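Local coordinates for putative pectin lyase (PDB 7CHU) that forms a trimeric tailspike of a thermophilic bacteriophage, built on a pectate lyase-like beta-helix, and probably recognises or degrades polysaccharide on the host surface, at the interface of chains A and B. Numbering follows the deposited sequence. Chains: chain A/B, Putative pectin lyase.

The interface of chains A and B. Residues chain A 363-364, 387-388, 397; chain B 361, 363, 385, 387, 397.
The thiol of A:Cys387 sits at the apolar centre of this patch, where two right-handed parallel beta-helices of the pectate lyase-like family run side by side in the tailspike trimer. With SG anti to the backbone N (chi1 179°), the side chain points from strand 385-387 straight at chain B and meets B:Phe385, B:Leu397 and B:Cys387. The CZ tip of B:Phe385 lies 3.8 Å from A:Cys387 SG, and the sulfur stands at the edge of the ring, in its plane, rather than over a face. Within chain B, CG1 of B:Val361 lies in the ring plane further round the rim, near CD2, and so backs the phenyl ring without reaching the sulfur. On another side the CD1 methyl of B:Leu397 reaches A:Cys387 SG at 3.8 Å. The equivalent thiol, B:Cys387 SG, stops 4.0 Å from A:Cys387 SG, too far for a disulfide, so the pair meets in van der Waals contact. The same residue is thus used unequally: in chain A it is the hub, whereas B:Cys387 is barely buried by the partner, consistent with neighbours that are not related by a two-fold in a three-chain assembly.

Alongside the sulfurs, the two leucines cross obliquely and touch tip to tip, A:Leu397 CD1 to B:Leu397 CD1 at 3.8 Å. The methyl of B:Leu397 therefore bridges the thiol and the opposing leucine.

Towards the polar rim, A:Asp363 and B:Asp363 extend from matching 361-363 strands, each with CG anti to the backbone N. The two side chains cross obliquely, their carboxylate planes nearly perpendicular (85°), and OD2 of A:Asp363 lies 3.6 Å from OD2 of B:Asp363, beyond bonding reach. If both are ionised, the proximity would be expected to raise the pKa of one of them. B:Asp363 OD2 also rests 3.9 Å from CA of A:Gly364, where the chain leaves its strand with a positive phi (65°).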
ATOM      1  N   ASP A 363      10.938  -7.941   8.978  1.00 16.55           N
ATOM      2  CA  ASP A 363      11.280  -8.475   7.669  1.00 19.00           C
ATOM      3  C   ASP A 363      11.467  -7.369   6.631  1.00 22.08           C
ATOM      4  O   ASP A 363      10.617  -6.482   6.497  1.00 16.30           O
ATOM      5  CB  ASP A 363      10.201  -9.458   7.210  1.00 20.66           C
ATOM      6  CG  ASP A 363      10.518 -10.071   5.864  1.00 30.34           C
ATOM      7  OD1 ASP A 363       9.687  -9.958   4.938  1.00 37.18           O
ATOM      8  OD2 ASP A 363      11.620 -10.654   5.718  1.00 38.17           O
ATOM      9  N   GLY A 364      12.573  -7.434   5.883  1.00 19.10           N
ATOM     10  CA  GLY A 364      12.827  -6.442   4.852  1.00 17.94           C
ATOM     11  C   GLY A 364      13.045  -5.031   5.360  1.00 18.83           C
ATOM     12  O   GLY A 364      12.849  -4.072   4.605  1.00 17.73           O
ATOM     13  N   CYS A 387      14.361 -11.135   9.398  1.00 16.59           N
ATOM     14  CA  CYS A 387      15.074 -11.327   8.134  1.00 18.20           C
ATOM     15  C   CYS A 387      15.207  -9.937   7.512  1.00 22.66           C
ATOM     16  O   CYS A 387      14.361  -9.503   6.729  1.00 20.23           O
ATOM     17  CB  CYS A 387      14.350 -12.288   7.191  1.00 21.77           C
ATOM     18  SG  CYS A 387      15.225 -12.535   5.566  1.00 24.36           S
ATOM     19  N   SER A 388      16.287  -9.243   7.869  1.00 18.43           N
ATOM     20  CA  SER A 388      16.502  -7.854   7.466  1.00 19.17           C
ATOM     21  C   SER A 388      17.985  -7.531   7.530  1.00 18.79           C
ATOM     22  O   SER A 388      18.750  -8.212   8.213  1.00 18.69           O
ATOM     23  CB  SER A 388      15.748  -6.845   8.362  1.00 20.17           C
ATOM     24  OG  SER A 388      14.380  -7.157   8.458  1.00 22.67           O
ATOM     25  N   LEU A 397      19.418 -13.222   9.367  1.00 18.39           N
ATOM     26  CA  LEU A 397      18.218 -14.024   9.552  1.00 19.01           C
ATOM     27  C   LEU A 397      18.331 -14.728  10.889  1.00 19.71           C
ATOM     28  O   LEU A 397      19.431 -15.122  11.294  1.00 19.79           O
ATOM     29  CB  LEU A 397      18.047 -15.043   8.415  1.00 21.93           C
ATOM     30  CG  LEU A 397      16.755 -15.864   8.383  1.00 25.72           C
ATOM     31  CD1 LEU A 397      16.406 -16.234   6.946  1.00 28.89           C
ATOM     32  CD2 LEU A 397      16.859 -17.120   9.208  1.00 24.33           C
TER
ATOM     33  N   VAL B 361      17.378  -3.534  -0.367  1.00 14.68           N
ATOM     34  CA  VAL B 361      16.812  -4.855  -0.116  1.00 14.16           C
ATOM     35  C   VAL B 361      15.907  -5.243  -1.275  1.00 16.55           C
ATOM     36  O   VAL B 361      15.105  -4.432  -1.753  1.00 18.15           O
ATOM     37  CB  VAL B 361      16.006  -4.879   1.204  1.00 21.84           C
ATOM     38  CG1 VAL B 361      15.618  -6.318   1.566  1.00 22.50           C
ATOM     39  CG2 VAL B 361      16.804  -4.252   2.316  1.00 22.42           C
ATOM     40  N   ASP B 363      13.231  -8.215  -1.636  1.00 19.96           N
ATOM     41  CA  ASP B 363      12.594  -9.200  -0.761  1.00 19.75           C
ATOM     42  C   ASP B 363      11.273  -9.686  -1.349  1.00 20.23           C
ATOM     43  O   ASP B 363      10.438  -8.880  -1.769  1.00 20.71           O
ATOM     44  CB  ASP B 363      12.383  -8.618   0.640  1.00 23.46           C
ATOM     45  CG  ASP B 363      12.315  -9.695   1.734  1.00 36.72           C
ATOM     46  OD1 ASP B 363      11.428 -10.583   1.675  1.00 38.14           O
ATOM     47  OD2 ASP B 363      13.157  -9.650   2.669  1.00 43.17           O
ATOM     48  N   PHE B 385      21.212  -6.521   0.171  1.00 14.09           N
ATOM     49  CA  PHE B 385      20.572  -7.691   0.754  1.00 14.91           C
ATOM     50  C   PHE B 385      19.473  -8.190  -0.164  1.00 16.95           C
ATOM     51  O   PHE B 385      18.714  -7.389  -0.725  1.00 17.71           O
ATOM     52  CB  PHE B 385      19.997  -7.336   2.126  1.00 18.13           C
ATOM     53  CG  PHE B 385      19.378  -8.502   2.870  1.00 20.00           C
ATOM     54  CD1 PHE B 385      20.169  -9.514   3.393  1.00 17.61           C
ATOM     55  CD2 PHE B 385      18.001  -8.567   3.059  1.00 22.18           C
ATOM     56  CE1 PHE B 385      19.600 -10.581   4.085  1.00 20.17           C
ATOM     57  CE2 PHE B 385      17.427  -9.622   3.750  1.00 22.87           C
ATOM     58  CZ  PHE B 385      18.226 -10.624   4.273  1.00 20.80           C
ATOM     59  N   CYS B 387      16.434 -11.600  -0.655  1.00 19.37           N
ATOM     60  CA  CYS B 387      15.689 -12.757  -0.157  1.00 23.49           C
ATOM     61  C   CYS B 387      14.468 -12.898  -1.065  1.00 23.92           C
ATOM     62  O   CYS B 387      13.380 -12.435  -0.719  1.00 19.67           O
ATOM     63  CB  CYS B 387      15.260 -12.601   1.302  1.00 23.01           C
ATOM     64  SG  CYS B 387      14.450 -14.087   1.999  1.00 25.36           S
ATOM     65  N   LEU B 397      18.892 -16.281  -0.821  1.00 19.83           N
ATOM     66  CA  LEU B 397      19.124 -15.240   0.166  1.00 17.04           C
ATOM     67  C   LEU B 397      20.611 -14.932   0.189  1.00 17.34           C
ATOM     68  O   LEU B 397      21.438 -15.827   0.011  1.00 18.07           O
ATOM     69  CB  LEU B 397      18.640 -15.654   1.567  1.00 22.62           C
ATOM     70  CG  LEU B 397      18.668 -14.549   2.638  1.00 24.50           C
ATOM     71  CD1 LEU B 397      17.554 -14.776   3.628  1.00 25.37           C
ATOM     72  CD2 LEU B 397      20.018 -14.507   3.366  1.00 21.17           C
TER